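Local coordinates for uncharacterized protein (Streptococcus mutans, PDB 3L7Y) that is of unknown function but probably acts as a magnesium-dependent phosphatase of the haloacid dehalogenase-like family, at residues 99-104 against 140-145; 196-201 against 212-217. One frame throughout, in Å; residues are numbered along the deposited sequence.

Interaction 1 (99-104 against 140-145); sequences VGENGA and ALSGEK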
ATOM      1  N   VAL A  99       1.845   0.272  -7.712  1.00 12.10           N
ATOM      2  CA  VAL A  99       1.112   1.326  -7.014  1.00 12.09           C
ATOM      3  C   VAL A  99       1.666   1.360  -5.596  1.00 14.41           C
ATOM      4  O   VAL A  99       1.457   0.409  -4.822  1.00 14.00           O
ATOM      5  CB  VAL A  99      -0.415   1.037  -6.983  1.00 14.17           C
ATOM      6  CG1 VAL A  99      -1.161   2.104  -6.155  1.00 11.92           C
ATOM      7  CG2 VAL A  99      -0.969   0.976  -8.399  1.00 12.81           C
ATOM      8  N   GLY A 100       2.409   2.420  -5.266  1.00  9.78           N
ATOM      9  CA  GLY A 100       2.953   2.567  -3.927  1.00  9.63           C
ATOM     10  C   GLY A 100       2.277   3.681  -3.145  1.00 10.55           C
ATOM     11  O   GLY A 100       1.530   4.465  -3.715  1.00 10.49           O
ATOM     12  N   GLU A 101       2.556   3.765  -1.845  1.00 15.17           N
ATOM     13  CA  GLU A 101       2.009   4.830  -0.993  1.00 15.40           C
ATOM     14  C   GLU A 101       0.477   4.763  -0.906  1.00  9.42           C
ATOM     15  O   GLU A 101      -0.188   5.748  -0.563  1.00  8.82           O
ATOM     16  CB  GLU A 101       2.461   6.212  -1.476  1.00 12.37           C
ATOM     17  CG  GLU A 101       3.939   6.317  -1.876  1.00 14.43           C
ATOM     18  CD  GLU A 101       4.912   6.252  -0.710  1.00 16.52           C
ATOM     19  OE1 GLU A 101       4.485   6.388   0.449  1.00 23.63           O
ATOM     20  OE2 GLU A 101       6.121   6.064  -0.963  1.00 21.62           O
ATOM     21  N   ASN A 102      -0.061   3.574  -1.170  1.00  8.50           N
ATOM     22  CA  ASN A 102      -1.509   3.326  -1.268  1.00 15.16           C
ATOM     23  C   ASN A 102      -2.144   3.888  -2.518  1.00 19.70           C
ATOM     24  O   ASN A 102      -3.332   3.646  -2.775  1.00 14.55           O
ATOM     25  CB  ASN A 102      -2.282   3.822  -0.038  1.00 12.10           C
ATOM     26  CG  ASN A 102      -1.847   3.139   1.240  1.00 14.13           C
ATOM     27  OD1 ASN A 102      -2.012   1.933   1.405  1.00 14.88           O
ATOM     28  ND2 ASN A 102      -1.274   3.909   2.151  1.00 14.99           N
ATOM     29  N   GLY A 103      -1.371   4.624  -3.310  1.00  8.51           N
ATOM     30  CA  GLY A 103      -1.936   5.180  -4.527  1.00  8.56           C
ATOM     31  C   GLY A 103      -1.306   6.420  -5.132  1.00 13.18           C
ATOM     32  O   GLY A 103      -1.361   6.593  -6.347  1.00 10.92           O
ATOM     33  N   ALA A 104      -0.726   7.287  -4.300  1.00 10.87           N
ATOM     34  CA  ALA A 104      -0.200   8.569  -4.768  1.00  9.94           C
ATOM     35  C   ALA A 104       0.983   8.411  -5.718  1.00 19.63           C
ATOM     36  O   ALA A 104       1.306   9.341  -6.465  1.00 11.55           O
ATOM     37  CB  ALA A 104       0.205   9.454  -3.578  1.00 12.96           C
ATOM     38  N   ALA A 140       6.159   9.021  11.154  1.00  7.91           N
ATOM     39  CA  ALA A 140       7.162   8.866  10.110  1.00 12.32           C
ATOM     40  C   ALA A 140       6.700   9.503   8.800  1.00 12.11           C
ATOM     41  O   ALA A 140       5.547   9.348   8.387  1.00 15.30           O
ATOM     42  CB  ALA A 140       7.510   7.406   9.913  1.00 13.24           C
ATOM     43  N   LEU A 141       7.602  10.246   8.164  1.00 18.11           N
ATOM     44  CA  LEU A 141       7.311  10.885   6.887  1.00 14.35           C
ATOM     45  C   LEU A 141       7.902  10.052   5.754  1.00 19.37           C
ATOM     46  O   LEU A 141       9.069   9.647   5.809  1.00 21.22           O
ATOM     47  CB  LEU A 141       7.893  12.291   6.861  1.00 16.17           C
ATOM     48  CG  LEU A 141       7.686  13.083   8.141  1.00 26.77           C
ATOM     49  CD1 LEU A 141       8.452  14.406   8.102  1.00 27.05           C
ATOM     50  CD2 LEU A 141       6.200  13.316   8.346  1.00 23.19           C
ATOM     51  N   SER A 142       7.096   9.783   4.735  1.00 10.86           N
ATOM     52  CA  SER A 142       7.541   8.960   3.622  1.00 16.23           C
ATOM     53  C   SER A 142       7.803   9.842   2.402  1.00 19.20           C
ATOM     54  O   SER A 142       6.866  10.267   1.722  1.00 17.52           O
ATOM     55  CB  SER A 142       6.514   7.852   3.320  1.00 24.14           C
ATOM     56  OG  SER A 142       6.971   6.976   2.302  1.00 32.06           O
ATOM     57  N   GLY A 143       9.084  10.127   2.148  1.00 14.29           N
ATOM     58  CA  GLY A 143       9.484  11.056   1.103  1.00  9.68           C
ATOM     59  C   GLY A 143       9.832  10.357  -0.195  1.00 21.34           C
ATOM     60  O   GLY A 143       9.756   9.132  -0.307  1.00 15.06           O
ATOM     61  N   GLU A 144      10.217  11.137  -1.191  1.00 27.46           N
ATOM     62  CA  GLU A 144      10.461  10.581  -2.511  1.00 35.08           C
ATOM     63  C   GLU A 144      11.653   9.625  -2.486  1.00 34.37           C
ATOM     64  O   GLU A 144      11.680   8.631  -3.211  1.00 37.31           O
ATOM     65  CB  GLU A 144      10.697  11.713  -3.504  1.00 45.46           C
ATOM     66  CG  GLU A 144      10.675  11.311  -4.963  1.00 52.26           C
ATOM     67  CD  GLU A 144      10.724  12.523  -5.872  1.00 57.09           C
ATOM     68  OE1 GLU A 144      10.864  13.645  -5.340  1.00 54.90           O
ATOM     69  OE2 GLU A 144      10.625  12.359  -7.108  1.00 63.16           O
ATOM     70  N   LYS A 145      12.626   9.922  -1.630  1.00 23.11           N
ATOM     71  CA  LYS A 145      13.885   9.185  -1.608  1.00 31.21           C
ATOM     72  C   LYS A 145      14.155   8.531  -0.263  1.00 32.81           C
ATOM     73  O   LYS A 145      14.857   7.528  -0.182  1.00 44.35           O
ATOM     74  CB  LYS A 145      15.059  10.102  -1.972  1.00 30.48           C
ATOM     75  CG  LYS A 145      15.036  10.618  -3.401  1.00 32.27           C
TER

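Interaction 2 (196-201 against 212-217); sequences QIMKAI and GTASGF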
ATOM      1  N   GLN A 196      -9.958   5.587  16.776  1.00 15.96           N
ATOM      2  CA  GLN A 196     -10.120   6.892  17.401  1.00 19.75           C
ATOM      3  C   GLN A 196      -9.254   7.960  16.752  1.00 17.36           C
ATOM      4  O   GLN A 196      -9.682   9.103  16.571  1.00 14.63           O
ATOM      5  CB  GLN A 196      -9.775   6.829  18.887  1.00 22.21           C
ATOM      6  CG  GLN A 196      -9.805   8.211  19.524  1.00 30.39           C
ATOM      7  CD  GLN A 196      -9.310   8.250  20.962  1.00 36.81           C
ATOM      8  OE1 GLN A 196      -9.168   9.332  21.551  1.00 38.14           O
ATOM      9  NE2 GLN A 196      -9.048   7.080  21.536  1.00 33.53           N
ATOM     10  N   ILE A 197      -8.020   7.592  16.429  1.00 13.28           N
ATOM     11  CA  ILE A 197      -7.061   8.572  15.917  1.00 14.25           C
ATOM     12  C   ILE A 197      -7.376   8.888  14.470  1.00  7.79           C
ATOM     13  O   ILE A 197      -7.194  10.020  14.005  1.00  8.76           O
ATOM     14  CB  ILE A 197      -5.624   8.036  16.020  1.00 15.71           C
ATOM     15  CG1 ILE A 197      -5.210   7.926  17.486  1.00 14.54           C
ATOM     16  CG2 ILE A 197      -4.649   8.916  15.222  1.00 14.56           C
ATOM     17  CD1 ILE A 197      -3.951   7.109  17.682  1.00 12.46           C
ATOM     18  N   MET A 198      -7.827   7.866  13.743  1.00 13.43           N
ATOM     19  CA  MET A 198      -8.276   8.068  12.382  1.00  9.15           C
ATOM     20  C   MET A 198      -9.482   9.003  12.321  1.00  7.62           C
ATOM     21  O   MET A 198      -9.551   9.868  11.445  1.00  8.80           O
ATOM     22  CB  MET A 198      -8.557   6.740  11.683  1.00  8.41           C
ATOM     23  CG  MET A 198      -7.283   6.061  11.210  1.00 12.22           C
ATOM     24  SD  MET A 198      -7.533   4.733  10.026  1.00 21.34           S
ATOM     25  CE  MET A 198      -7.993   3.404  11.148  1.00 17.12           C
ATOM     26  N   LYS A 199     -10.422   8.840  13.244  1.00  7.85           N
ATOM     27  CA  LYS A 199     -11.574   9.741  13.292  1.00 10.07           C
ATOM     28  C   LYS A 199     -11.150  11.168  13.645  1.00 17.93           C
ATOM     29  O   LYS A 199     -11.662  12.133  13.073  1.00 10.98           O
ATOM     30  CB  LYS A 199     -12.634   9.262  14.279  1.00 13.17           C
ATOM     31  CG  LYS A 199     -13.749  10.292  14.473  1.00 21.44           C
ATOM     32  CD  LYS A 199     -15.026   9.671  15.009  1.00 36.73           C
ATOM     33  CE  LYS A 199     -16.262  10.444  14.525  1.00 36.98           C
ATOM     34  NZ  LYS A 199     -16.276  11.862  14.995  1.00 29.05           N
ATOM     35  N   ALA A 200     -10.217  11.297  14.587  1.00 13.55           N
ATOM     36  CA  ALA A 200      -9.679  12.608  14.959  1.00 19.75           C
ATOM     37  C   ALA A 200      -9.058  13.302  13.742  1.00 19.82           C
ATOM     38  O   ALA A 200      -9.224  14.511  13.530  1.00 12.90           O
ATOM     39  CB  ALA A 200      -8.654  12.457  16.067  1.00 16.77           C
ATOM     40  N   ILE A 201      -8.353  12.521  12.931  1.00 20.17           N
ATOM     41  CA  ILE A 201      -7.773  13.037  11.698  1.00 19.67           C
ATOM     42  C   ILE A 201      -8.861  13.478  10.720  1.00 17.65           C
ATOM     43  O   ILE A 201      -8.785  14.564  10.137  1.00 12.91           O
ATOM     44  CB  ILE A 201      -6.867  11.982  11.041  1.00  5.91           C
ATOM     45  CG1 ILE A 201      -5.559  11.888  11.821  1.00 12.30           C
ATOM     46  CG2 ILE A 201      -6.632  12.312   9.585  1.00  7.96           C
ATOM     47  CD1 ILE A 201      -4.834  10.545  11.667  1.00 12.90           C
ATOM     48  N   GLY A 212      -6.652   9.165   7.129  1.00 13.51           N
ATOM     49  CA  GLY A 212      -5.966   7.968   7.579  1.00 11.28           C
ATOM     50  C   GLY A 212      -6.602   6.714   7.003  1.00 15.69           C
ATOM     51  O   GLY A 212      -7.816   6.661   6.750  1.00 15.87           O
ATOM     52  N   THR A 213      -5.779   5.698   6.780  1.00 13.34           N
ATOM     53  CA  THR A 213      -6.289   4.415   6.339  1.00 16.48           C
ATOM     54  C   THR A 213      -5.462   3.371   7.068  1.00 21.72           C
ATOM     55  O   THR A 213      -4.244   3.480   7.113  1.00 19.22           O
ATOM     56  CB  THR A 213      -6.153   4.260   4.809  1.00 20.13           C
ATOM     57  OG1 THR A 213      -6.744   3.019   4.379  1.00 18.59           O
ATOM     58  CG2 THR A 213      -4.671   4.313   4.385  1.00 15.23           C
ATOM     59  N   ALA A 214      -6.112   2.379   7.671  1.00 18.69           N
ATOM     60  CA  ALA A 214      -5.374   1.310   8.337  1.00 18.93           C
ATOM     61  C   ALA A 214      -4.543   0.525   7.325  1.00 23.39           C
ATOM     62  O   ALA A 214      -5.088  -0.136   6.429  1.00 27.29           O
ATOM     63  CB  ALA A 214      -6.321   0.382   9.094  1.00 22.50           C
ATOM     64  N   SER A 215      -3.226   0.603   7.484  1.00 23.44           N
ATOM     65  CA  SER A 215      -2.281  -0.079   6.617  1.00 26.99           C
ATOM     66  C   SER A 215      -1.538  -1.187   7.359  1.00 35.27           C
ATOM     67  O   SER A 215      -0.400  -1.513   7.020  1.00 48.15           O
ATOM     68  CB  SER A 215      -1.260   0.924   6.069  1.00 32.77           C
ATOM     69  OG  SER A 215      -0.534   1.534   7.122  1.00 41.50           O
ATOM     70  N   GLY A 216      -2.167  -1.751   8.382  1.00 35.79           N
ATOM     71  CA  GLY A 216      -1.561  -2.838   9.130  1.00 26.19           C
ATOM     72  C   GLY A 216      -1.854  -2.756  10.614  1.00 34.09           C
ATOM     73  O   GLY A 216      -2.323  -1.726  11.109  1.00 33.89           O
ATOM     74  N   PHE A 217      -1.578  -3.845  11.324  1.00 36.13           N
ATOM     75  CA  PHE A 217      -1.803  -3.906  12.764  1.00 31.45           C
ATOM     76  C   PHE A 217      -0.893  -2.905  13.473  1.00 24.83           C
ATOM     77  O   PHE A 217       0.335  -3.012  13.421  1.00 26.62           O
ATOM     78  CB  PHE A 217      -1.570  -5.329  13.289  1.00 31.89           C
ATOM     79  CG  PHE A 217      -2.000  -5.528  14.716  1.00 38.04           C
ATOM     80  CD1 PHE A 217      -1.087  -5.400  15.756  1.00 46.43           C
ATOM     81  CD2 PHE A 217      -3.315  -5.838  15.020  1.00 42.10           C
ATOM     82  CE1 PHE A 217      -1.480  -5.578  17.076  1.00 45.08           C
ATOM     83  CE2 PHE A 217      -3.718  -6.022  16.339  1.00 45.62           C
ATOM     84  CZ  PHE A 217      -2.799  -5.892  17.367  1.00 45.87           C
TER
HETATM   85  O   HOH W   1      -8.904   9.353   8.976  1.00 14.33           O

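Interaction 1 (99-104 against 140-145)
E101 and S142 mark the closest approach of the two backbones, with their CA atoms 8.3 Å apart and no main-chain hydrogen bond between the segments. Residues 99-104 leave strand 97-100 through a tight turn closed by G103 N bonding to G100 O at 2.9 Å. E101 and N102 occupy its two central positions with positive phi values, as in a type I' turn, and the chain then enters the antiparallel strand 105-108. On the other side, 140-143 is the extended end of strand 138-143, which gives way to a loop at E144. The two strands belong to different sheets. Strand 97-100 lies in the mainly parallel core sheet that also carries the magnesium site, whereas strand 138-143 lies in the separate six-stranded sheet of the cap domain, so the contact bridges core and cap. A single buried pair of side chains makes the connection. E101 reaches across from the turn with its chain bent about the CB-CG bond (chi2 -71°), which presents the carboxylate to the serine. S142 OG donates to E101 OE1 over 3.2 Å, and the acceptor receives it on its syn lone pair, the one facing OE2. The serine hydroxyl meets this acceptor because it stands anti to its own backbone N (chi1 -176°). K184 of the neighbouring cap strand 182-188 is the stronger partner of the carboxylate, forming a salt bridge to the same OE1 and a weak hydrogen bond to S142 OG. Its positive charge probably helps keep E101 ionised in this buried setting, while P81 packs against both E101 and S142.

Interaction 2 (196-201 against 212-217)
M198 reaches from helix 194-202 onto the backbone of strand 210-214 and lies along it from G212 to A214. Its CG sits anti to the carbonyl carbon (chi1 -79°), and the chain runs on extended through chi2. These first two torsions lay the sulfur on main-chain atoms: M198 SD is 3.7 Å from G212 C and 3.6 Å from A214 N, with T213 N close by. Beyond it, a bend about the CG-SD bond (chi3 -80°) sets the terminal methyl against the alanine, where M198 CE makes an apolar contact with A214 CB at 4.0 Å. G212 has no side chain, and its backbone comes close under the methionine, with the CA atoms of M198 and G212 only 5.3 Å apart. The helix runs nearly antiparallel to the strand, at 157°, with the short axes 8.4 Å apart at their closest. It belongs to a beta-alpha-beta crossover in the cap domain: the chain leaves strand 182-188, passes through the helix and returns as the parallel strand 210-214 at the sheet edge, with strand 219-224 lying between the two. One helical turn further on, I201 directs its CG2 branch at the same glycine, with I201 CG2 4.0 Å from G212 N. Both helix residues also reach the middle strand, M198 touching I220 and I201 touching I222. No direct hydrogen bond joins helix and strand, but one water spans them, donating to M198 O at 2.6 Å and accepting from G212 N at 2.9 Å. That bridge gives the amide of this edge-strand glycine an acceptor. T213 directs its CB away from the helix, and its side chain packs instead on D221 and N255.

Interaction 1 joins core to cap, whereas interaction 2 is internal to the cap, and both involve strands of the same cap sheet. Their centres lie 16 Å apart, yet they touch where N102 ND2 of the core turn packs 4.1 Å from T213 CG2. D221 and N255 connect them further: N102 hydrogen-bonds to both side chains, while the backbone of T213 pairs with D221. The magnesium ion, held by D43, D45 and D252, lies about 14 Å from the E101 side chain and about 10 Å from that of A214, so the two contacts are near the metal site without supplying its ligands.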